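PDB 4HVT: post-proline cleaving enzyme from Rickettsia typhi, which probably acts as a serine-type oligopeptidase that cuts short peptides on the carboxyl side of proline. Local coordinates for residues A[95-100]-A[129-134]. Sequence-based numbering, arbitrary orientation.
Sequences GLWRRT and VAYRGV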
ATOM      1  N   GLY A  95      18.050  -8.117  -1.006  1.00 15.13           N
ATOM      2  CA  GLY A  95      17.270  -9.117  -1.744  1.00 14.57           C
ATOM      3  C   GLY A  95      17.784  -9.564  -3.106  1.00 14.71           C
ATOM      4  O   GLY A  95      18.663  -8.931  -3.712  1.00 14.99           O
ATOM      5  N   LEU A  96      17.172 -10.648  -3.588  1.00 14.24           N
ATOM      6  CA  LEU A  96      17.491 -11.303  -4.826  1.00 14.43           C
ATOM      7  C   LEU A  96      16.263 -11.320  -5.708  1.00 13.62           C
ATOM      8  O   LEU A  96      15.219 -11.833  -5.315  1.00 13.14           O
ATOM      9  CB  LEU A  96      17.847 -12.775  -4.560  1.00 15.09           C
ATOM     10  CG  LEU A  96      19.061 -13.034  -3.673  1.00 16.23           C
ATOM     11  CD1 LEU A  96      19.213 -14.532  -3.431  1.00 16.86           C
ATOM     12  CD2 LEU A  96      20.329 -12.417  -4.232  1.00 16.70           C
ATOM     13  N   TRP A  97      16.391 -10.795  -6.920  1.00 13.46           N
ATOM     14  CA  TRP A  97      15.408 -11.047  -7.958  1.00 13.05           C
ATOM     15  C   TRP A  97      15.832 -12.298  -8.736  1.00 13.57           C
ATOM     16  O   TRP A  97      16.970 -12.413  -9.192  1.00 13.92           O
ATOM     17  CB  TRP A  97      15.264  -9.828  -8.854  1.00 12.71           C
ATOM     18  CG  TRP A  97      14.228  -9.938  -9.957  1.00 12.36           C
ATOM     19  CD1 TRP A  97      12.902 -10.200  -9.823  1.00 11.93           C
ATOM     20  CD2 TRP A  97      14.448  -9.663 -11.352  1.00 12.51           C
ATOM     21  NE1 TRP A  97      12.283 -10.193 -11.067  1.00 12.06           N
ATOM     22  CE2 TRP A  97      13.203  -9.816 -12.012  1.00 12.02           C
ATOM     23  CE3 TRP A  97      15.587  -9.300 -12.110  1.00 13.00           C
ATOM     24  CZ2 TRP A  97      13.065  -9.663 -13.399  1.00 12.32           C
ATOM     25  CZ3 TRP A  97      15.453  -9.137 -13.468  1.00 12.96           C
ATOM     26  CH2 TRP A  97      14.189  -9.290 -14.106  1.00 12.72           C
ATOM     27  N   ARG A  98      14.920 -13.271  -8.774  1.00 13.55           N
ATOM     28  CA  ARG A  98      15.268 -14.631  -9.205  1.00 14.31           C
ATOM     29  C   ARG A  98      14.097 -15.346  -9.895  1.00 14.04           C
ATOM     30  O   ARG A  98      12.948 -14.855  -9.905  1.00 13.72           O
ATOM     31  CB  ARG A  98      15.822 -15.430  -8.024  1.00 15.08           C
ATOM     32  CG  ARG A  98      14.843 -15.620  -6.926  1.00 15.21           C
ATOM     33  CD  ARG A  98      15.458 -16.336  -5.703  1.00 15.80           C
ATOM     34  NE  ARG A  98      14.349 -16.735  -4.901  1.00 15.90           N
ATOM     35  CZ  ARG A  98      14.409 -17.569  -3.864  1.00 16.16           C
ATOM     36  NH1 ARG A  98      15.573 -18.074  -3.475  1.00 17.27           N
ATOM     37  NH2 ARG A  98      13.297 -17.861  -3.204  1.00 15.99           N
ATOM     38  N   ARG A  99      14.435 -16.408 -10.609  1.00 14.66           N
ATOM     39  CA  ARG A  99      13.423 -17.159 -11.337  1.00 15.00           C
ATOM     40  C   ARG A  99      13.674 -18.662 -11.366  1.00 15.52           C
ATOM     41  O   ARG A  99      14.811 -19.148 -11.212  1.00 15.68           O
ATOM     42  CB  ARG A  99      13.280 -16.632 -12.772  1.00 15.32           C
ATOM     43  CG  ARG A  99      14.452 -16.941 -13.647  1.00 16.23           C
ATOM     44  CD  ARG A  99      14.232 -16.459 -15.066  1.00 16.84           C
ATOM     45  NE  ARG A  99      15.245 -16.995 -15.946  1.00 18.23           N
ATOM     46  CZ  ARG A  99      15.122 -16.994 -17.268  1.00 19.15           C
ATOM     47  NH1 ARG A  99      14.060 -16.439 -17.813  1.00 19.40           N
ATOM     48  NH2 ARG A  99      16.052 -17.534 -18.017  1.00 20.70           N
ATOM     49  N   THR A 100      12.592 -19.384 -11.622  1.00 15.52           N
ATOM     50  CA  THR A 100      12.675 -20.838 -11.801  1.00 16.07           C
ATOM     51  C   THR A 100      11.615 -21.307 -12.780  1.00 16.33           C
ATOM     52  O   THR A 100      10.510 -20.729 -12.893  1.00 15.68           O
ATOM     53  CB  THR A 100      12.541 -21.581 -10.451  1.00 16.19           C
ATOM     54  OG1 THR A 100      13.099 -22.895 -10.545  1.00 17.01           O
ATOM     55  CG2 THR A 100      11.121 -21.702 -10.027  1.00 16.01           C
ATOM     56  N   VAL A 129      20.536   0.000  -2.162  1.00 20.04           N
ATOM     57  CA  VAL A 129      19.764   0.112  -3.423  1.00 18.33           C
ATOM     58  C   VAL A 129      18.614  -0.878  -3.301  1.00 16.59           C
ATOM     59  O   VAL A 129      18.839  -2.053  -3.215  1.00 17.19           O
ATOM     60  CB  VAL A 129      20.629  -0.250  -4.656  1.00 19.12           C
ATOM     61  CG1 VAL A 129      19.802  -0.189  -5.921  1.00 19.08           C
ATOM     62  CG2 VAL A 129      21.815   0.695  -4.792  1.00 20.35           C
ATOM     63  N   ALA A 130      17.397  -0.363  -3.212  1.00 15.28           N
ATOM     64  CA  ALA A 130      16.184  -1.141  -3.051  1.00 14.02           C
ATOM     65  C   ALA A 130      15.532  -1.447  -4.387  1.00 13.39           C
ATOM     66  O   ALA A 130      15.415  -0.584  -5.246  1.00 13.08           O
ATOM     67  CB  ALA A 130      15.204  -0.378  -2.166  1.00 13.77           C
ATOM     68  N   TYR A 131      15.107  -2.702  -4.573  1.00 12.71           N
ATOM     69  CA  TYR A 131      14.311  -3.122  -5.721  1.00 12.98           C
ATOM     70  C   TYR A 131      12.911  -2.587  -5.628  1.00 12.11           C
ATOM     71  O   TYR A 131      12.233  -2.729  -4.589  1.00 11.68           O
ATOM     72  CB  TYR A 131      14.227  -4.639  -5.704  1.00 13.82           C
ATOM     73  CG  TYR A 131      13.251  -5.289  -6.656  1.00 14.53           C
ATOM     74  CD1 TYR A 131      13.506  -5.354  -8.000  1.00 16.15           C
ATOM     75  CD2 TYR A 131      12.060  -5.840  -6.188  1.00 15.40           C
ATOM     76  CE1 TYR A 131      12.617  -5.965  -8.880  1.00 16.95           C
ATOM     77  CE2 TYR A 131      11.189  -6.489  -7.044  1.00 15.79           C
ATOM     78  CZ  TYR A 131      11.472  -6.545  -8.375  1.00 16.66           C
ATOM     79  OH  TYR A 131      10.589  -7.172  -9.214  1.00 17.92           O
ATOM     80  N   ARG A 132      12.444  -1.963  -6.707  1.00 11.65           N
ATOM     81  CA  ARG A 132      11.128  -1.346  -6.731  1.00 11.72           C
ATOM     82  C   ARG A 132      10.267  -1.788  -7.949  1.00 12.07           C
ATOM     83  O   ARG A 132       9.276  -1.141  -8.241  1.00 12.40           O
ATOM     84  CB  ARG A 132      11.210   0.209  -6.683  1.00 11.95           C
ATOM     85  CG  ARG A 132      12.071   0.812  -5.582  1.00 12.58           C
ATOM     86  CD  ARG A 132      11.544   0.597  -4.146  1.00 13.18           C
ATOM     87  NE  ARG A 132      10.242   1.169  -3.961  1.00 13.35           N
ATOM     88  CZ  ARG A 132      10.018   2.355  -3.395  1.00 14.46           C
ATOM     89  NH1 ARG A 132      11.022   3.097  -2.994  1.00 15.05           N
ATOM     90  NH2 ARG A 132       8.769   2.784  -3.233  1.00 15.75           N
ATOM     91  N   GLY A 133      10.598  -2.932  -8.542  1.00 12.38           N
ATOM     92  CA  GLY A 133       9.774  -3.566  -9.591  1.00 12.71           C
ATOM     93  C   GLY A 133      10.435  -3.485 -10.951  1.00 12.86           C
ATOM     94  O   GLY A 133      11.503  -2.907 -11.083  1.00 12.36           O
ATOM     95  N   VAL A 134       9.793  -4.105 -11.940  1.00 13.28           N
ATOM     96  CA  VAL A 134      10.389  -4.235 -13.275  1.00 13.66           C
ATOM     97  C   VAL A 134       9.320  -4.011 -14.312  1.00 14.75           C
ATOM     98  O   VAL A 134       8.114  -4.170 -14.044  1.00 13.98           O
ATOM     99  CB  VAL A 134      11.045  -5.620 -13.575  1.00 14.29           C
ATOM    100  CG1 VAL A 134      12.062  -6.025 -12.555  1.00 14.69           C
ATOM    101  CG2 VAL A 134       9.981  -6.718 -13.747  1.00 14.44           C
TER
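One face of the Trp97 indole receives both Val134 and Tyr131, the methyl CG1 of the valine over the six-membered ring and the phenol reaching the five-membered ring. Trp97 CD1 approaches the Tyr131 ring obliquely from one side of its plane; on the other side the backbone N of Gly133 lies centrally, 3.6 Å above the plane of the Tyr131 ring. Strand 96-101 belongs to one antiparallel sheet of the N-terminal beta-propeller and strand 129-136 to the next along the chain, so this is a blade-to-blade contact, made without hydrogen bonds by side chains that pack one blade against the next. The two ring planes are tilted by only 23° yet displaced, with 5.3 Å between the centroids of the Tyr131 ring and the Trp97 five-membered ring, so little of one lies over the other. Tyr131 OH leads, in van der Waals packing 3.9 Å from Trp97 CD1 and equally far from Trp97 NE1, with Tyr131 CZ behind it. Both side chains leave their strands toward the opposite segment, and with CG anti to the backbone N (chi1 -178° in Trp97, 169° in Tyr131) each ring is carried on outward. Phe86 of strand 82-87 stacks with Tyr131 and touches Trp97, extending the aromatic cluster. A broad indole suits this buried place because a single face can take two partners, while tyrosine is long enough to reach across from the second blade and valine presents a compact methyl. Glycine suits position 133 because its backbone angles would jam a beta carbon against the Arg132 carbonyl O. The valine methyl makes a CH-pi contact, Val134 CG1 standing 4.1 Å from the centroid of the Trp97 six-membered ring and 3.9 Å from Trp97 CZ2.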